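Local coordinates for SusD homolog (PDB 3IHV), which probably binds glycans at the outer membrane for uptake by a gut bacterium, as SusD-family proteins do, at residues A[28-31]-A[35-38]; A[63-68]-A[72-77]; A[243-248]-A[394-399]; A[293-298]-A[372-377]; A[310-313]-A[317-320]. All coordinates share one frame; numbering follows the deposited sequence. Where two conformers were deposited one is given.

Overall arrangement
All five contacts belong to one predominantly helical SusD-family chain. Contacts 1 and 2 come first along the sequence, one after the other, with centres about 19 Å apart; helix 75-101 links them, starting in contact 2 and packing against Met-36 of contact 1. Contact 3 then closes a long excursion of the chain, inside which contact 4 is nested, with contact 5 inside contact 4 in turn. Contacts 1 and 3 touch through the rings of Tyr-37 and Phe-394, while Tyr-376 and Lys-375 of contact 4 pack on helix 242-250 of contact 3. Contact 5 lies about 6 Å from contact 3 at the nearest atoms, and across the chain's centre from contact 1.

Contact 1. Residues A[28-31]-A[35-38]; sequences YRTN and AMYG. With EDO (1,2-ethanediol), chain M.
The turn between helix 17-29 and helix 34-38, in the region matching the starch-binding outer-membrane family, is closed by Asn-31 and the pair Met-36 and Tyr-37. Its one hydrogen bond between the segments runs from Tyr-37 N to Asn-31 O at 3.0 Å, with an N-H...O angle of 151° and the donor tilted 28° from the carbonyl plane. Beside it, Met-36, present as selenomethionine, bends at both chi2 and chi3: CG comes within 3.2 Å of Thr-30 O, and the chain then folds back to bring CE to 3.5 Å from Asn-31 OD1. The side chains of Asn-31 and Tyr-37 lie alongside each other and point the same way, but their planes are 72° apart, and OD1 of Asn-31 meets the edge of the Tyr-37 ring at CE2, 3.4 Å away. This buried oxygen has no hydrogen-bond partner in the model. At the other end of the amide, Asn-31 ND2 donates to O2 of an ethanediol molecule at 3.1 Å; the diol, probably from the crystallisation liquor, is also bonded to Ser-264 N. Tyr-37 OH reaches Glu-130 of helix 107-135, and Leu-123 and Phe-127 of the same helix pack on Asn-31. Met-36 rests on Ala-83 and Leu-84 of helix 75-101, and Ile-263 of strand 259-263 touches both Asn-31 and Tyr-37.

Contact 2. Residues A[63-68]-A[72-77]; sequences RIIPTN and TTQSEV
Ile-65 inserts its CD1 methyl between Gln-74 and Glu-76, 3.7 Å from Gln-74 CG and 3.6 Å from Glu-76 CB. Ile-64 meets the amide end of the same glutamine with both branches: CD1 lies 3.7 Å from Gln-74 OE1, and CG2 lies 3.7 Å from Gln-74 NE2. The contact between the segments is thus made mainly by isoleucine methyls against the flank of a polar pair. That pair is fixed by a hydrogen bond from Gln-74 NE2 to Glu-76 OE1, 2.9 Å long and nearly straight at 164°, which meets the carboxylate on its syn side and lies in the amide plane. Both chains bend at chi2 (66° in Gln-74, 83° in Glu-76), which curls their ends toward each other at the start of the helix, where Gln-74 occupies the N-cap position. On the other segment a type I turn from Ile-65 to Asn-68 sets the backbone, and Arg-63 O accepts from both Thr-67 N and Thr-67 OG1 on opposite faces of its plane. Pro-66 packs on Val-54 of strand 52-54 and Leu-44 of helix 40-44, while Glu-76, in the first turn of helix 75-101, touches Tyr-40 of helix 40-44.

Contact 3. Residues A[243-248]-A[394-399]; sequences EQLWKN and FLRYAD. With EDO (1,2-ethanediol), chain O.
The guanidinium group of Arg-396 carries Leu-245 over one face, with CD1 of the leucine 3.5 Å from NH1 and 3.9 Å from CZ, while the Trp-246 ring approaches obliquely, its CH2 4.2 Å from Arg-396 NE. One face of that indole is covered by Leu-245 CB, 3.8 Å above the plane and offset toward the rim. Helix 242-250 here packs against a strand-to-helix junction, where strand 392-396 runs into helix 397-412 and Arg-396 is the N-cap residue. A classic beta bulge precedes it, Phe-394 and Leu-395 both facing Ile-261 of the partner strand. The arginine is bent at chi3 (-78°), which turns its planar end across the leucine, and the two side chains cross obliquely. Leu-245 thus packs on the face of a buried cation held by salt bridges to Glu-258, Glu-462 and Glu-466, acids that would favour its charged state. Around the indole, Tyr-242 packs edge-to-face, and Trp-371 and Tyr-393 meet it with planes at about 85°. On the far flank of the helix, Gln-244 NE2 donates to Asn-248 OD1 at 2.9 Å, and its OE1 accepts from O1 of an ethanediol, probably from the crystallisation liquor, at 2.7 Å.

Contact 4. Residues A[293-298]-A[372-377]; sequences GVRGSC and DIQKYV
Arg-295 and Gln-374 meet through a single side-chain hydrogen bond, from Arg-295 NH1 to Gln-374 OE1, 3.2 Å long. The chains cross at about a right angle and their flat ends are 81° apart. The oxygen lies at the edge of the guanidinium, in its plane, while NH1 stands above the plane of the amide rather than on a lone pair. The arginine runs extended through chi1 and chi2 and then bends at chi3 (77°), presenting NH1 to the helix and placing CD 3.4 Å from the same oxygen. Gln-374 leaves its backbone with CG opposite the nitrogen, and the bend at chi2 (70°) carries the amide over to the arginine. The rest of the guanidinium is tied to backbone carbonyls, NE to Thr-289 and NH2 to Thr-331, which probably fixes its orientation. Deeper in, Cys-298 SG and Ile-373 CD1 make a loose apolar contact at 4.4 Å, and Lys-282 touches both residues. The short helix 373-376 is capped by Asp-372, whose OD1 accepts from Lys-375 N at 2.8 Å from above the carboxylate plane, while its OD2 binds the hydroxyls of Tyr-328 and Tyr-330. The arrangement is an N-capped single-turn helix set against an irregular loop, in which Val-294 and Arg-295 have the geometry of a classic beta bulge facing Ile-291.

Contact 5. Residues A[310-313]-A[317-320]; sequences LDWR and SDIR. With EDO (1,2-ethanediol), chain G.
Trp-312, near the end of helix 306-313, sends its indole NE1 to Asp-318 OD2 in a nearly straight hydrogen bond of 3.0 Å and 175°. The oxygen lies in the ring plane at its edge, but the nitrogen stands above the carboxylate plane, and the two flat groups are 77° apart. Farther along the same ring, CZ2 packs 3.7 Å from Arg-320 CB, and CH2 comes within 3.8 Å of Arg-320 O. The ring also stacks on Tyr-461 of helix 448-463 and takes a cation-pi contact from Arg-321. Asp-318 is itself a capping residue: it precedes the turn into helix 320-324, and its OD1 accepts from Arg-320 N at 2.9 Å, on the anti side. Arg-320 also grips the carboxylate side-on in a two-pronged salt bridge, NE to OD1 at 3.0 Å and NH2 to OD2 at 2.9 Å. Each oxygen thus takes two donors, and at OD2 the indole and the guanidinium arrive from opposite faces. The bend of the arginine at chi3 (-66°) brings its end back to the aspartate; NH1 has further salt bridges to Glu-458 and Glu-462. After Trp-312 comes Arg-313, extended from CG to NE: its NE donates to O1 (3.0 Å) and its NH2 to O2 of an ethanediol, probably from the crystallisation liquor, and NH2 also forms a salt bridge with Asp-353.

Contact 1. Residues A[28-31]-A[35-38]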
# COMPACT_ATOMS: atom_id res chain seq x y z
N TYR A 28 -2.36 2.22 -16.64
CA TYR A 28 -2.85 2.59 -15.33
C TYR A 28 -4.05 1.77 -14.87
O TYR A 28 -4.15 1.46 -13.68
CB TYR A 28 -3.29 4.03 -15.31
CG TYR A 28 -2.15 5.05 -15.16
CD1 TYR A 28 -1.67 5.37 -13.91
CD2 TYR A 28 -1.63 5.69 -16.27
CE1 TYR A 28 -0.66 6.30 -13.74
CE2 TYR A 28 -0.61 6.62 -16.13
CZ TYR A 28 -0.16 6.96 -14.85
OH TYR A 28 0.84 7.88 -14.64
N ARG A 29 -4.97 1.46 -15.78
CA ARG A 29 -6.20 0.76 -15.40
C ARG A 29 -5.87 -0.57 -14.74
O ARG A 29 -6.67 -1.06 -13.95
CB ARG A 29 -7.07 0.59 -16.64
CG ARG A 29 -8.43 0.00 -16.48
CD ARG A 29 -9.13 0.03 -17.89
NE ARG A 29 -9.06 1.37 -18.47
CZ ARG A 29 -8.58 1.73 -19.68
NH1 ARG A 29 -8.21 0.84 -20.60
NH2 ARG A 29 -8.56 3.02 -20.00
N THR A 30 -4.70 -1.14 -15.01
CA THR A 30 -4.31 -2.41 -14.37
C THR A 30 -4.45 -2.30 -12.84
O THR A 30 -4.93 -3.24 -12.16
CB THR A 30 -2.87 -2.82 -14.73
OG1 THR A 30 -2.64 -2.61 -16.12
CG2 THR A 30 -2.63 -4.28 -14.40
N ASN A 31 -4.08 -1.14 -12.31
CA ASN A 31 -4.11 -0.91 -10.88
C ASN A 31 -5.45 -1.09 -10.19
O ASN A 31 -5.43 -1.36 -8.99
CB ASN A 31 -3.56 0.49 -10.53
CG ASN A 31 -2.06 0.57 -10.70
OD1 ASN A 31 -1.35 -0.43 -10.52
ND2 ASN A 31 -1.58 1.75 -10.99
N ALA A 35 -7.34 -8.05 -8.19
CA ALA A 35 -6.07 -8.71 -7.91
C ALA A 35 -4.88 -7.76 -7.73
O ALA A 35 -3.78 -8.19 -7.38
CB ALA A 35 -5.76 -9.75 -9.03
N MSE A 36 -5.10 -6.49 -8.03
CA MSE A 36 -4.15 -5.41 -7.82
C MSE A 36 -4.66 -4.58 -6.62
O MSE A 36 -4.91 -5.17 -5.56
CB MSE A 36 -3.99 -4.59 -9.11
CG MSE A 36 -3.46 -5.40 -10.26
SE MSE A 36 -1.55 -5.76 -10.13
CE MSE A 36 -0.86 -3.94 -10.41
N TYR A 37 -4.90 -3.28 -6.76
CA TYR A 37 -5.21 -2.46 -5.57
C TYR A 37 -6.67 -2.43 -5.18
O TYR A 37 -7.01 -1.82 -4.16
CB TYR A 37 -4.56 -1.06 -5.71
CG TYR A 37 -3.06 -1.19 -5.88
CD1 TYR A 37 -2.26 -1.40 -4.79
CD2 TYR A 37 -2.46 -1.18 -7.14
CE1 TYR A 37 -0.89 -1.60 -4.92
CE2 TYR A 37 -1.09 -1.36 -7.29
CZ TYR A 37 -0.32 -1.58 -6.19
OH TYR A 37 1.03 -1.79 -6.36
N GLY A 38 -7.56 -3.05 -5.96
CA GLY A 38 -8.95 -3.10 -5.56
C GLY A 38 -9.13 -3.94 -4.29
O GLY A 38 -10.07 -3.69 -3.52
C1 EDO M . -6.27 4.62 -11.17
O1 EDO M . -5.87 5.79 -10.48
C2 EDO M . -5.10 3.95 -11.85
O2 EDO M . -3.91 3.81 -11.06

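Contact 2. Residues A[63-68]-A[72-77]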
# COMPACT_ATOMS: atom_id res chain seq x y z
N ARG A 63 -9.95 -16.31 5.34
CA ARG A 63 -8.91 -16.14 6.32
C ARG A 63 -7.63 -16.87 5.97
O ARG A 63 -6.59 -16.68 6.62
CB ARG A 63 -9.41 -16.58 7.68
CG ARG A 63 -10.60 -15.76 8.17
CD ARG A 63 -11.24 -16.37 9.39
NE ARG A 63 -12.58 -15.81 9.61
CZ ARG A 63 -13.70 -16.23 9.04
NH1 ARG A 63 -13.70 -17.25 8.16
NH2 ARG A 63 -14.86 -15.64 9.35
N ILE A 64 -7.66 -17.67 4.90
CA ILE A 64 -6.51 -18.54 4.63
C ILE A 64 -5.21 -17.81 4.28
O ILE A 64 -4.14 -18.18 4.78
CB ILE A 64 -6.85 -19.64 3.58
CG1 ILE A 64 -5.78 -20.75 3.61
CG2 ILE A 64 -7.08 -19.04 2.20
CD1 ILE A 64 -6.06 -21.90 2.68
N ILE A 65 -5.30 -16.74 3.48
CA ILE A 65 -4.10 -15.98 3.14
C ILE A 65 -3.59 -15.14 4.31
O ILE A 65 -2.41 -15.23 4.65
CB ILE A 65 -4.28 -15.16 1.83
CG1 ILE A 65 -4.36 -16.13 0.62
CG2 ILE A 65 -3.11 -14.21 1.62
CD1 ILE A 65 -4.89 -15.50 -0.68
N PRO A 66 -4.48 -14.35 4.95
CA PRO A 66 -4.02 -13.54 6.08
C PRO A 66 -3.47 -14.31 7.27
O PRO A 66 -2.76 -13.72 8.08
CB PRO A 66 -5.28 -12.78 6.50
CG PRO A 66 -6.08 -12.68 5.25
CD PRO A 66 -5.89 -14.03 4.61
N THR A 67 -3.79 -15.60 7.39
CA THR A 67 -3.25 -16.42 8.47
C THR A 67 -2.02 -17.22 8.05
O THR A 67 -1.51 -18.02 8.83
CB THR A 67 -4.31 -17.41 8.98
OG1 THR A 67 -4.76 -18.24 7.87
CG2 THR A 67 -5.51 -16.62 9.68
N ASN A 68 -1.55 -17.04 6.81
CA ASN A 68 -0.38 -17.75 6.33
C ASN A 68 -0.52 -19.27 6.36
O ASN A 68 0.42 -19.97 6.68
CB ASN A 68 0.87 -17.30 7.08
CG ASN A 68 1.22 -15.86 6.79
OD1 ASN A 68 0.94 -15.37 5.69
ND2 ASN A 68 1.79 -15.16 7.77
N THR A 72 0.66 -23.50 -2.37
CA THR A 72 1.24 -22.91 -3.57
C THR A 72 0.21 -22.71 -4.70
O THR A 72 0.46 -21.96 -5.62
CB THR A 72 2.33 -23.76 -4.14
OG1 THR A 72 1.78 -25.06 -4.47
CG2 THR A 72 3.54 -23.90 -3.16
N THR A 73 -0.91 -23.42 -4.62
CA THR A 73 -2.00 -23.38 -5.57
C THR A 73 -3.06 -22.31 -5.29
O THR A 73 -4.04 -22.23 -6.02
CB THR A 73 -2.69 -24.75 -5.54
OG1 THR A 73 -3.06 -25.06 -4.18
CG2 THR A 73 -1.75 -25.86 -6.09
N GLN A 74 -2.89 -21.53 -4.23
CA GLN A 74 -3.89 -20.53 -3.82
C GLN A 74 -4.16 -19.61 -5.01
O GLN A 74 -3.24 -18.97 -5.53
CB GLN A 74 -3.38 -19.76 -2.61
CG GLN A 74 -4.47 -18.96 -1.96
CD GLN A 74 -5.55 -19.83 -1.34
OE1 GLN A 74 -5.26 -20.89 -0.77
NE2 GLN A 74 -6.81 -19.41 -1.48
N SER A 75 -5.43 -19.55 -5.40
CA SER A 75 -5.85 -18.84 -6.60
C SER A 75 -5.49 -17.36 -6.62
O SER A 75 -5.03 -16.85 -7.64
CB SER A 75 -7.38 -18.98 -6.78
OG SER A 75 -7.71 -20.30 -7.15
N GLU A 76 -5.70 -16.69 -5.51
CA GLU A 76 -5.46 -15.26 -5.44
C GLU A 76 -4.02 -14.89 -5.73
O GLU A 76 -3.76 -13.86 -6.36
CB GLU A 76 -5.86 -14.69 -4.07
CG GLU A 76 -7.35 -14.79 -3.73
CD GLU A 76 -7.80 -16.14 -3.16
OE1 GLU A 76 -7.02 -17.12 -3.18
OE2 GLU A 76 -8.96 -16.18 -2.69
N VAL A 77 -3.09 -15.74 -5.29
CA VAL A 77 -1.69 -15.54 -5.50
C VAL A 77 -1.39 -15.60 -6.99
O VAL A 77 -0.73 -14.71 -7.54
CB VAL A 77 -0.86 -16.56 -4.72
CG1 VAL A 77 0.63 -16.38 -5.04
CG2 VAL A 77 -1.14 -16.41 -3.19

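Contact 3. Residues A[243-248]-A[394-399]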
# COMPACT_ATOMS: atom_id res chain seq x y z
N GLU A 243 -6.88 14.29 9.25
CA GLU A 243 -8.23 13.86 8.85
C GLU A 243 -8.52 14.17 7.38
O GLU A 243 -9.23 13.44 6.71
CB GLU A 243 -9.29 14.47 9.78
CG GLU A 243 -10.73 14.04 9.42
CD GLU A 243 -11.78 14.49 10.42
OE1 GLU A 243 -11.43 14.94 11.52
OE2 GLU A 243 -12.98 14.41 10.07
N GLN A 244 -7.96 15.27 6.87
CA GLN A 244 -8.17 15.67 5.49
C GLN A 244 -7.73 14.61 4.51
O GLN A 244 -8.28 14.50 3.42
CB GLN A 244 -7.49 17.03 5.20
CG GLN A 244 -7.98 17.67 3.91
CD GLN A 244 -9.45 18.08 3.98
OE1 GLN A 244 -9.87 18.71 4.93
NE2 GLN A 244 -10.22 17.75 2.94
N LEU A 245 -6.67 13.85 4.83
CA LEU A 245 -6.29 12.78 3.95
C LEU A 245 -7.43 11.78 3.70
O LEU A 245 -7.57 11.27 2.57
CB LEU A 245 -5.11 11.98 4.55
CG LEU A 245 -3.75 12.66 4.61
CD1 LEU A 245 -2.83 11.97 5.59
CD2 LEU A 245 -3.13 12.75 3.19
N TRP A 246 -8.22 11.51 4.73
CA TRP A 246 -9.27 10.48 4.67
C TRP A 246 -10.51 11.08 4.02
O TRP A 246 -11.18 10.42 3.19
CB TRP A 246 -9.46 9.80 6.09
CG TRP A 246 -8.08 9.50 6.57
CD1 TRP A 246 -7.40 10.10 7.58
CD2 TRP A 246 -7.12 8.68 5.89
NE1 TRP A 246 -6.10 9.69 7.59
CE2 TRP A 246 -5.91 8.81 6.57
CE3 TRP A 246 -7.20 7.81 4.80
CZ2 TRP A 246 -4.77 8.12 6.17
CZ3 TRP A 246 -6.06 7.14 4.42
CH2 TRP A 246 -4.88 7.31 5.09
N LYS A 247 -10.81 12.33 4.36
CA LYS A 247 -11.87 13.05 3.67
C LYS A 247 -11.58 13.02 2.17
O LYS A 247 -12.44 12.68 1.36
CB LYS A 247 -12.00 14.52 4.12
CG LYS A 247 -12.41 14.68 5.58
CD LYS A 247 -12.56 16.15 5.98
CE LYS A 247 -12.94 16.33 7.45
NZ LYS A 247 -13.18 17.81 7.85
N ASN A 248 -10.35 13.37 1.79
CA ASN A 248 -10.00 13.44 0.38
C ASN A 248 -10.10 12.11 -0.35
O ASN A 248 -10.75 12.00 -1.40
CB ASN A 248 -8.56 13.97 0.19
CG ASN A 248 -8.41 15.43 0.51
OD1 ASN A 248 -9.39 16.16 0.71
ND2 ASN A 248 -7.16 15.90 0.49
N PHE A 394 -1.20 4.46 -2.12
CA PHE A 394 -0.05 3.57 -2.14
C PHE A 394 1.21 4.26 -1.56
O PHE A 394 2.07 3.61 -0.92
CB PHE A 394 0.20 3.07 -3.58
CG PHE A 394 1.39 2.15 -3.72
CD1 PHE A 394 1.35 0.85 -3.24
CD2 PHE A 394 2.51 2.56 -4.42
CE1 PHE A 394 2.44 -0.00 -3.39
CE2 PHE A 394 3.61 1.72 -4.58
CZ PHE A 394 3.57 0.42 -4.08
N LEU A 395 1.36 5.56 -1.82
CA LEU A 395 2.52 6.32 -1.34
C LEU A 395 2.15 7.77 -1.05
O LEU A 395 1.66 8.50 -1.95
CB LEU A 395 3.67 6.31 -2.37
CG LEU A 395 5.01 6.87 -1.84
CD1 LEU A 395 5.52 6.02 -0.68
CD2 LEU A 395 6.03 6.99 -2.98
N ARG A 396 2.35 8.19 0.20
CA ARG A 396 2.12 9.54 0.67
C ARG A 396 3.47 10.18 1.03
O ARG A 396 4.40 9.49 1.42
CB ARG A 396 1.26 9.56 1.95
CG ARG A 396 -0.11 9.02 1.73
CD ARG A 396 -1.08 9.37 2.83
NE ARG A 396 -0.97 8.57 4.04
CZ ARG A 396 -0.41 8.97 5.20
NH1 ARG A 396 0.17 10.17 5.35
NH2 ARG A 396 -0.48 8.16 6.24
N TYR A 397 3.57 11.49 0.97
CA TYR A 397 4.83 12.14 1.34
C TYR A 397 5.26 11.83 2.77
O TYR A 397 6.47 11.79 3.04
CB TYR A 397 4.66 13.62 1.15
CG TYR A 397 5.86 14.50 1.32
CD1 TYR A 397 6.87 14.53 0.37
CD2 TYR A 397 5.95 15.38 2.38
CE1 TYR A 397 7.94 15.38 0.49
CE2 TYR A 397 7.02 16.23 2.51
CZ TYR A 397 8.02 16.23 1.54
OH TYR A 397 9.06 17.10 1.67
N ALA A 398 4.32 11.61 3.70
CA ALA A 398 4.74 11.29 5.08
C ALA A 398 5.61 10.01 5.13
O ALA A 398 6.52 9.90 5.91
CB ALA A 398 3.52 11.13 6.01
N ASP A 399 5.25 9.03 4.31
CA ASP A 399 5.98 7.75 4.19
C ASP A 399 7.39 8.07 3.73
O ASP A 399 8.41 7.59 4.31
CB ASP A 399 5.20 6.89 3.18
CG ASP A 399 5.65 5.43 3.11
OD1 ASP A 399 6.75 5.07 3.56
OD2 ASP A 399 4.86 4.62 2.54
C1 EDO O . -11.66 21.17 3.87
O1 EDO O . -11.57 20.73 5.24
C2 EDO O . -12.93 20.63 3.24
O2 EDO O . -12.92 19.19 3.18

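Contact 4. Residues A[293-298]-A[372-377]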
# COMPACT_ATOMS: atom_id res chain seq x y z
N GLY A 293 -32.29 0.71 0.26
CA GLY A 293 -32.45 2.01 -0.40
C GLY A 293 -31.56 3.14 0.11
O GLY A 293 -31.55 4.22 -0.49
N VAL A 294 -30.77 2.91 1.15
CA VAL A 294 -29.94 3.98 1.72
C VAL A 294 -28.44 3.70 1.72
O VAL A 294 -27.63 4.54 1.35
CB VAL A 294 -30.34 4.21 3.19
CG1 VAL A 294 -29.47 5.33 3.81
CG2 VAL A 294 -31.83 4.50 3.29
N ARG A 295 -28.08 2.49 2.12
CA ARG A 295 -26.68 2.20 2.37
C ARG A 295 -26.37 0.76 2.12
O ARG A 295 -27.18 -0.10 2.43
CB ARG A 295 -26.44 2.48 3.85
CG ARG A 295 -25.05 2.42 4.34
CD ARG A 295 -24.98 2.94 5.78
NE ARG A 295 -25.44 1.98 6.78
CZ ARG A 295 -25.55 2.27 8.09
NH1 ARG A 295 -25.28 3.49 8.53
NH2 ARG A 295 -25.94 1.35 8.96
N GLY A 296 -25.19 0.52 1.57
CA GLY A 296 -24.73 -0.84 1.41
C GLY A 296 -24.00 -1.21 2.70
O GLY A 296 -23.59 -0.33 3.44
N SER A 297 -23.89 -2.50 2.98
CA SER A 297 -23.12 -2.93 4.16
C SER A 297 -21.62 -2.87 3.89
O SER A 297 -21.19 -2.74 2.74
CB SER A 297 -23.56 -4.34 4.57
OG SER A 297 -23.35 -5.24 3.50
N CYS A 298 -20.81 -2.89 4.97
CA CYS A 298 -19.35 -2.99 4.87
C CYS A 298 -18.95 -4.17 5.73
O CYS A 298 -19.24 -4.15 6.92
CB CYS A 298 -18.62 -1.75 5.35
SG CYS A 298 -19.04 -0.26 4.40
N ASP A 372 -13.84 5.04 6.71
CA ASP A 372 -15.18 5.09 7.21
C ASP A 372 -16.11 5.86 6.22
O ASP A 372 -16.19 7.10 6.21
CB ASP A 372 -15.18 5.75 8.57
CG ASP A 372 -16.54 5.77 9.20
OD1 ASP A 372 -17.56 5.68 8.46
OD2 ASP A 372 -16.58 5.94 10.42
N ILE A 373 -16.77 5.09 5.38
CA ILE A 373 -17.66 5.65 4.36
C ILE A 373 -18.81 6.50 4.97
O ILE A 373 -19.08 7.59 4.48
CB ILE A 373 -18.20 4.53 3.42
CG1 ILE A 373 -17.07 3.97 2.57
CG2 ILE A 373 -19.33 5.06 2.55
CD1 ILE A 373 -17.46 2.77 1.68
N GLN A 374 -19.46 5.99 6.01
CA GLN A 374 -20.56 6.70 6.64
C GLN A 374 -20.08 8.06 7.16
O GLN A 374 -20.77 9.05 7.02
CB GLN A 374 -21.10 5.87 7.79
CG GLN A 374 -22.16 6.52 8.63
CD GLN A 374 -23.49 6.69 7.91
OE1 GLN A 374 -23.88 5.89 7.04
NE2 GLN A 374 -24.23 7.68 8.34
N LYS A 375 -18.90 8.08 7.75
CA LYS A 375 -18.30 9.31 8.24
C LYS A 375 -17.88 10.29 7.13
O LYS A 375 -18.14 11.48 7.23
CB LYS A 375 -17.05 9.00 9.07
CG LYS A 375 -16.42 10.25 9.69
CD LYS A 375 -15.15 9.95 10.48
CE LYS A 375 -14.67 11.20 11.22
NZ LYS A 375 -13.30 10.97 11.77
N TYR A 376 -17.20 9.80 6.10
CA TYR A 376 -16.59 10.68 5.11
C TYR A 376 -17.30 10.98 3.79
O TYR A 376 -17.12 12.07 3.26
CB TYR A 376 -15.17 10.18 4.81
CG TYR A 376 -14.22 10.30 5.98
CD1 TYR A 376 -13.96 11.53 6.57
CD2 TYR A 376 -13.52 9.21 6.44
CE1 TYR A 376 -13.07 11.64 7.62
CE2 TYR A 376 -12.63 9.32 7.48
CZ TYR A 376 -12.40 10.53 8.07
OH TYR A 376 -11.53 10.65 9.12
N VAL A 377 -18.06 10.04 3.24
CA VAL A 377 -18.59 10.22 1.90
C VAL A 377 -19.75 11.19 1.89
O VAL A 377 -20.74 10.98 2.56
CB VAL A 377 -18.91 8.88 1.25
CG1 VAL A 377 -19.52 9.08 -0.14
CG2 VAL A 377 -17.65 8.11 1.12

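Contact 5. Residues A[310-313]-A[317-320]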
# COMPACT_ATOMS: atom_id res chain seq x y z
N LEU A 310 -3.38 -0.64 22.63
CA LEU A 310 -2.88 -0.31 23.97
C LEU A 310 -1.61 0.55 23.92
O LEU A 310 -1.51 1.53 24.68
CB LEU A 310 -2.69 -1.58 24.80
CG LEU A 310 -3.97 -2.39 25.06
CD1 LEU A 310 -3.64 -3.71 25.80
CD2 LEU A 310 -5.05 -1.61 25.84
N ASP A 311 -0.65 0.20 23.06
CA ASP A 311 0.59 0.98 22.93
C ASP A 311 0.25 2.40 22.54
O ASP A 311 0.71 3.35 23.16
CB ASP A 311 1.54 0.44 21.88
CG ASP A 311 2.21 -0.82 22.31
OD1 ASP A 311 2.17 -1.13 23.52
OD2 ASP A 311 2.73 -1.52 21.42
N TRP A 312 -0.60 2.53 21.53
CA TRP A 312 -0.91 3.85 20.99
C TRP A 312 -1.69 4.71 21.97
O TRP A 312 -1.54 5.93 21.99
CB TRP A 312 -1.74 3.73 19.72
CG TRP A 312 -1.50 4.82 18.72
CD1 TRP A 312 -0.89 6.02 18.92
CD2 TRP A 312 -1.95 4.82 17.35
NE1 TRP A 312 -0.88 6.74 17.76
CE2 TRP A 312 -1.52 6.03 16.78
CE3 TRP A 312 -2.65 3.90 16.55
CZ2 TRP A 312 -1.77 6.37 15.44
CZ3 TRP A 312 -2.88 4.21 15.23
CH2 TRP A 312 -2.46 5.44 14.68
N ARG A 313 -2.55 4.10 22.80
CA ARG A 313 -3.31 4.85 23.78
C ARG A 313 -2.45 5.59 24.83
O ARG A 313 -2.94 6.53 25.45
CB ARG A 313 -4.36 3.99 24.47
CG ARG A 313 -5.50 3.63 23.54
CD ARG A 313 -6.60 2.84 24.22
NE ARG A 313 -7.79 2.79 23.37
CZ ARG A 313 -8.93 2.21 23.70
NH1 ARG A 313 -9.07 1.63 24.89
NH2 ARG A 313 -9.96 2.23 22.86
N SER A 317 -2.06 12.59 23.20
CA SER A 317 -2.27 13.73 22.32
C SER A 317 -2.08 13.45 20.84
O SER A 317 -2.28 14.33 20.03
CB SER A 317 -1.38 14.89 22.76
OG SER A 317 -1.68 15.23 24.11
N ASP A 318 -1.69 12.23 20.49
CA ASP A 318 -1.54 11.85 19.08
C ASP A 318 -2.94 11.72 18.48
O ASP A 318 -3.67 10.75 18.79
CB ASP A 318 -0.78 10.54 19.00
CG ASP A 318 -0.44 10.14 17.60
OD1 ASP A 318 -1.15 10.57 16.65
OD2 ASP A 318 0.52 9.35 17.45
N ILE A 319 -3.30 12.66 17.61
CA ILE A 319 -4.65 12.70 17.03
C ILE A 319 -4.88 11.63 15.97
O ILE A 319 -6.01 11.39 15.55
CB ILE A 319 -5.05 14.11 16.48
CG1 ILE A 319 -4.28 14.46 15.21
CG2 ILE A 319 -4.91 15.16 17.61
CD1 ILE A 319 -4.87 15.64 14.45
N ARG A 320 -3.82 10.99 15.52
CA ARG A 320 -3.95 10.00 14.47
C ARG A 320 -4.61 8.75 14.98
O ARG A 320 -5.18 8.03 14.20
CB ARG A 320 -2.61 9.62 13.91
CG ARG A 320 -1.90 10.76 13.21
CD ARG A 320 -0.48 10.41 12.86
NE ARG A 320 0.33 10.24 14.08
CZ ARG A 320 1.65 10.05 14.09
NH1 ARG A 320 2.34 10.01 12.97
NH2 ARG A 320 2.30 9.91 15.22
C1 EDO G . -8.29 3.98 19.35
O1 EDO G . -7.67 3.93 20.65
C2 EDO G . -9.56 3.16 19.25
O2 EDO G . -10.46 3.51 20.29